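Local coordinates for OmpT protein (Vibrio cholerae serotype O1, PDB 6EHD) that probably acts as a porin, forming a beta-barrel channel through which ions and small solutes diffuse across the outer membrane, at residues D191-Y196 / E218-N223; L226-D231 / Q256-G261. The protein carries 1 engineered substitution. One frame throughout, in Å; residues are numbered along the deposited sequence.

Contacts 1 and 2 join strand pairs next to each other in the barrel wall, their centres about 11 Å apart. Strands 184-205 and 208-221 form one hairpin, 227-242 and 245-258 the next, so contact 1 closes before contact 2 opens. Both lie at the hairpin ends away from their tight turns. Strands 208-221 and 227-242 are themselves paired, Leu219 N lying 2.8 Å from Ile228 O, a probable hydrogen bond, which makes the two contacts one continuous patch of wall. Glu218 OE1 and Asp229 OD1 approach to 2.7 Å, unfavourable for two charged carboxylates, so one is probably protonated. The loop of Arg109 meets the patch at both contacts, its carbonyl at Asn194 and its guanidinium at Glu230.

Contact 1: residues D191-Y196 / E218-N223; sequences DVTNSY and ELDVEN. With C8E ((hydroxyethyloxy)tri(ethyloxy)octane), chain K.
Glu222 N donates to Asp191 O at 2.8 Å and nearly straight (168°), just beyond the point where strand 208-221 ends. From there the antiparallel hairpin of the porin barrel continues through two hydrogen-bonded pairs. Thr193 and Asp220 exchange both backbone bonds, Thr193 N lying 3.0 Å from Asp220 O, and Ser195 does the same with Glu218, whose N is 2.9 Å from Ser195 O.

On the face carrying Thr193, Ser195, Glu218 and Asp220, a water bridges the strands. It sits 2.7 Å from Ser195 OG, where it can donate to Glu218 O and, weakly, to Asp220 OD2, with more acceptors in reach than protons; Ser195 OG also bonds Gln168. The detergent C8E lies by the Ser195-Glu218 end, its C10 3.6 Å from Ser195 O.

At the other end Asp191 and the poorly ordered Glu222 run side by side, carboxylate planes 35° apart. The contact is carboxylate oxygen on methylene: Asp191 OD2 rests 3.3 Å from Glu222 CB. Arg170 forms a salt bridge with Asp191 and a long, weak ion pair with Glu222, which probably eases the like charges.

The face of Val192, Asn194, Leu219 and Val221 is where Asn194 ND2 hydrogen-bonds Arg109 O and Val192 touches Leu113, both in a loop that, as in other porins, probably folds into the barrel and narrows the channel. Asn194 CG is anti to its backbone N (chi1 -174°), and its OD1 meets Leu219 CD2 at 3.6 Å as the two side chains cross. The same methyl, Leu219 CD2, lies 4.2 Å from Val192 CG2.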
# COMPACT_ATOMS: atom_id res chain seq x y z
N ASP A 191 -20.60 -2.03 -11.59
CA ASP A 191 -19.64 -1.19 -12.29
C ASP A 191 -19.32 0.01 -11.34
O ASP A 191 -20.12 0.95 -11.19
CB ASP A 191 -20.25 -0.74 -13.64
CG ASP A 191 -19.32 0.09 -14.51
OD1 ASP A 191 -18.21 0.57 -14.08
OD2 ASP A 191 -19.72 0.35 -15.67
N VAL A 192 -18.14 -0.06 -10.69
CA VAL A 192 -17.77 0.91 -9.61
C VAL A 192 -16.46 1.64 -9.99
O VAL A 192 -15.53 1.03 -10.52
CB VAL A 192 -17.71 0.21 -8.24
CG1 VAL A 192 -16.82 -1.01 -8.25
CG2 VAL A 192 -17.28 1.18 -7.12
N THR A 193 -16.49 2.95 -9.80
CA THR A 193 -15.33 3.86 -9.98
C THR A 193 -14.93 4.41 -8.58
O THR A 193 -15.82 4.83 -7.80
CB THR A 193 -15.70 5.04 -10.92
OG1 THR A 193 -16.05 4.51 -12.22
CG2 THR A 193 -14.53 5.94 -11.20
N ASN A 194 -13.62 4.40 -8.28
CA ASN A 194 -13.06 5.01 -7.04
C ASN A 194 -12.20 6.14 -7.51
O ASN A 194 -11.28 5.87 -8.26
CB ASN A 194 -12.24 3.95 -6.31
CG ASN A 194 -11.73 4.41 -4.94
OD1 ASN A 194 -12.33 5.29 -4.33
ND2 ASN A 194 -10.60 3.78 -4.44
N SER A 195 -12.56 7.40 -7.16
CA SER A 195 -11.83 8.59 -7.44
C SER A 195 -11.25 9.16 -6.12
O SER A 195 -11.96 9.36 -5.17
CB SER A 195 -12.75 9.66 -8.10
OG SER A 195 -13.32 9.05 -9.27
N TYR A 196 -9.95 9.47 -6.08
CA TYR A 196 -9.32 9.82 -4.80
C TYR A 196 -8.23 10.91 -4.93
O TYR A 196 -7.64 11.15 -5.98
CB TYR A 196 -8.79 8.48 -4.08
CG TYR A 196 -8.02 7.56 -5.09
CD1 TYR A 196 -8.74 6.61 -5.84
CD2 TYR A 196 -6.66 7.73 -5.33
CE1 TYR A 196 -8.11 5.81 -6.80
CE2 TYR A 196 -6.01 6.88 -6.27
CZ TYR A 196 -6.76 5.95 -7.04
OH TYR A 196 -6.16 5.13 -8.00
N GLU A 218 -14.32 9.02 -3.52
CA GLU A 218 -15.76 8.91 -3.97
C GLU A 218 -15.95 7.66 -4.75
O GLU A 218 -15.20 7.40 -5.72
CB GLU A 218 -16.19 10.13 -4.87
CG GLU A 218 -17.71 10.03 -5.28
CD GLU A 218 -18.25 11.38 -5.73
OE1 GLU A 218 -18.54 12.20 -4.83
OE2 GLU A 218 -18.43 11.60 -6.94
N LEU A 219 -16.89 6.84 -4.28
CA LEU A 219 -17.24 5.59 -4.92
C LEU A 219 -18.62 5.84 -5.64
O LEU A 219 -19.58 6.21 -4.97
CB LEU A 219 -17.41 4.49 -3.91
CG LEU A 219 -16.08 4.06 -3.21
CD1 LEU A 219 -16.43 3.37 -1.93
CD2 LEU A 219 -15.23 3.17 -4.11
N ASP A 220 -18.65 5.76 -6.96
CA ASP A 220 -19.95 5.79 -7.70
C ASP A 220 -20.18 4.57 -8.58
O ASP A 220 -19.23 3.93 -9.08
CB ASP A 220 -20.30 7.11 -8.43
CG ASP A 220 -19.14 7.77 -9.04
OD1 ASP A 220 -18.57 7.15 -9.95
OD2 ASP A 220 -18.82 8.92 -8.64
N VAL A 221 -21.48 4.23 -8.70
CA VAL A 221 -21.93 3.02 -9.37
C VAL A 221 -22.55 3.46 -10.71
O VAL A 221 -23.43 4.33 -10.72
CB VAL A 221 -22.91 2.22 -8.48
CG1 VAL A 221 -23.26 0.88 -9.11
CG2 VAL A 221 -22.28 1.98 -7.12
N GLU A 222 -22.06 2.89 -11.81
CA GLU A 222 -22.48 3.32 -13.19
C GLU A 222 -24.00 3.48 -13.52
O GLU A 222 -24.38 4.48 -14.18
CB GLU A 222 -21.82 2.40 -14.23
CG GLU A 222 -22.27 2.56 -15.68
CD GLU A 222 -22.00 3.92 -16.31
OE1 GLU A 222 -22.47 4.14 -17.45
OE2 GLU A 222 -21.33 4.76 -15.69
N ASN A 223 -24.86 2.54 -13.13
CA ASN A 223 -26.33 2.67 -13.54
C ASN A 223 -27.21 2.69 -12.31
O ASN A 223 -28.11 1.86 -12.16
CB ASN A 223 -26.77 1.53 -14.50
CG ASN A 223 -26.71 1.94 -15.96
OD1 ASN A 223 -25.96 1.35 -16.74
ND2 ASN A 223 -27.51 2.94 -16.35
C1 C8E K . -6.49 21.39 -5.19
C2 C8E K . -7.33 20.79 -6.31
C3 C8E K . -8.31 19.79 -5.76
C4 C8E K . -8.53 18.70 -6.76
C5 C8E K . -9.66 17.86 -6.31
C6 C8E K . -9.88 16.69 -7.23
C7 C8E K . -10.86 15.80 -6.51
C8 C8E K . -11.27 14.54 -7.23
O9 C8E K . -12.07 13.84 -6.26
C10 C8E K . -11.40 12.88 -5.46
C11 C8E K . -11.96 12.87 -4.05
O12 C8E K . -13.38 12.72 -4.11
O HOH W 1 -15.71 8.02 -8.51

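Contact 2: residues L226-D231 / Q256-G261; sequences LVIDED and QEANTG
A type I beta turn from Ala258 to Gly261 carries the chain out of strand 245-258, and Asn259 inside it grips Val227 at the start of the neighbouring strand. Two bonds do this. Asn259 N donates to Val227 O at 3.1 Å, while Val227 N returns a straight (170°) but weak bond to Asn259 OD1, 3.2 Å away. The side-chain amide thus takes the place of a backbone carbonyl. Asn259 CG sits between its own backbone N and carbonyl carbon (chi1 63°), which sets it beside Val227 N, and ND2 is used separately, on Pro225 O. The side chains of Val227 and Asn259 cross at about a right angle, Val227 CG2 3.7 Å from Asn259 ND2.

Further in, the strands settle into the regular antiparallel hairpin of the porin barrel: Asp229 and Glu257 bond each other through both N-H groups, Asp229 N to Glu257 O at 2.9 Å.

Ala258 CB is the meeting point on the face shared with Ile228, whose CG1 comes to 4.1 Å from it. Leu226, just before the strand, reaches across with CD1 to Thr260 CG2, 4.1 Å away, and also brushes Ala258 CB. Ile228 and Glu230 both touch Leu295 on this face. There Glu230 and Gln256 are joined through a water, which donates to Glu230 OE2 at 2.7 Å and accepts from Gln256 NE2 at 3.1 Å. Glu230 OE1 makes a salt bridge to Arg109, and Gln256 NE2 has a second acceptor in Thr293 O.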
# COMPACT_ATOMS: atom_id res chain seq x y z
N LEU A 226 -26.58 5.55 -6.36
CA LEU A 226 -25.77 5.47 -5.14
C LEU A 226 -24.35 6.09 -5.39
O LEU A 226 -23.68 5.75 -6.39
CB LEU A 226 -25.67 4.02 -4.66
CG LEU A 226 -24.95 3.79 -3.34
CD1 LEU A 226 -25.71 4.34 -2.14
CD2 LEU A 226 -24.59 2.33 -3.16
N VAL A 227 -23.98 7.01 -4.49
CA VAL A 227 -22.62 7.60 -4.36
C VAL A 227 -22.23 7.50 -2.89
O VAL A 227 -23.07 7.79 -2.02
CB VAL A 227 -22.63 9.10 -4.78
CG1 VAL A 227 -21.25 9.77 -4.62
CG2 VAL A 227 -23.14 9.26 -6.23
N ILE A 228 -20.96 7.11 -2.59
CA ILE A 228 -20.47 7.09 -1.18
C ILE A 228 -19.18 7.96 -1.14
O ILE A 228 -18.31 7.74 -2.00
CB ILE A 228 -20.16 5.64 -0.69
CG1 ILE A 228 -21.47 4.81 -0.69
CG2 ILE A 228 -19.61 5.67 0.71
CD1 ILE A 228 -21.28 3.33 -0.50
N ASP A 229 -19.11 8.93 -0.22
CA ASP A 229 -17.93 9.79 -0.00
C ASP A 229 -17.21 9.31 1.26
O ASP A 229 -17.90 8.97 2.27
CB ASP A 229 -18.32 11.27 0.17
CG ASP A 229 -18.71 11.95 -1.18
OD1 ASP A 229 -18.43 11.42 -2.28
OD2 ASP A 229 -19.27 13.05 -1.12
N GLU A 230 -15.87 9.28 1.21
CA GLU A 230 -15.07 9.01 2.43
C GLU A 230 -14.15 10.21 2.71
O GLU A 230 -13.50 10.72 1.78
CB GLU A 230 -14.18 7.76 2.16
CG GLU A 230 -14.89 6.47 1.90
CD GLU A 230 -13.90 5.29 1.68
OE1 GLU A 230 -13.01 5.39 0.83
OE2 GLU A 230 -14.02 4.26 2.37
N ASP A 231 -14.08 10.62 3.97
CA ASP A 231 -13.17 11.69 4.44
C ASP A 231 -12.26 11.03 5.51
O ASP A 231 -12.79 10.48 6.57
CB ASP A 231 -14.01 12.80 5.16
CG ASP A 231 -15.09 13.46 4.26
OD1 ASP A 231 -15.06 13.45 3.00
OD2 ASP A 231 -15.90 14.19 4.91
N GLN A 256 -17.72 7.80 6.47
CA GLN A 256 -18.30 7.35 5.25
C GLN A 256 -19.78 7.89 5.23
O GLN A 256 -20.55 7.68 6.19
CB GLN A 256 -18.32 5.84 5.14
CG GLN A 256 -16.96 5.12 5.36
CD GLN A 256 -16.68 4.73 6.80
OE1 GLN A 256 -17.53 4.85 7.69
NE2 GLN A 256 -15.41 4.23 7.05
N GLU A 257 -20.13 8.52 4.13
CA GLU A 257 -21.51 9.11 3.95
C GLU A 257 -22.07 8.74 2.59
O GLU A 257 -21.42 9.00 1.54
CB GLU A 257 -21.46 10.61 4.14
CG GLU A 257 -22.77 11.29 3.77
CD GLU A 257 -22.80 12.77 4.11
OE1 GLU A 257 -23.21 13.55 3.23
OE2 GLU A 257 -22.43 13.13 5.24
N ALA A 258 -23.27 8.11 2.58
CA ALA A 258 -23.98 7.74 1.35
C ALA A 258 -25.04 8.82 1.02
O ALA A 258 -25.54 9.51 1.91
CB ALA A 258 -24.62 6.38 1.47
N ASN A 259 -25.33 8.97 -0.25
CA ASN A 259 -26.33 9.97 -0.68
C ASN A 259 -27.79 9.59 -0.33
O ASN A 259 -28.68 10.42 -0.44
CB ASN A 259 -26.17 10.35 -2.16
CG ASN A 259 -26.40 9.20 -3.10
OD1 ASN A 259 -26.49 8.05 -2.71
ND2 ASN A 259 -26.37 9.52 -4.39
N THR A 260 -28.00 8.34 0.10
CA THR A 260 -29.21 7.93 0.81
C THR A 260 -29.35 8.57 2.20
O THR A 260 -30.40 8.40 2.80
CB THR A 260 -29.29 6.40 1.02
OG1 THR A 260 -28.23 5.96 1.90
CG2 THR A 260 -29.19 5.65 -0.30
N GLY A 261 -28.32 9.25 2.73
CA GLY A 261 -28.35 9.80 4.09
C GLY A 261 -27.72 8.93 5.20
O GLY A 261 -27.44 9.45 6.28
O HOH W 2 -13.64 3.13 4.80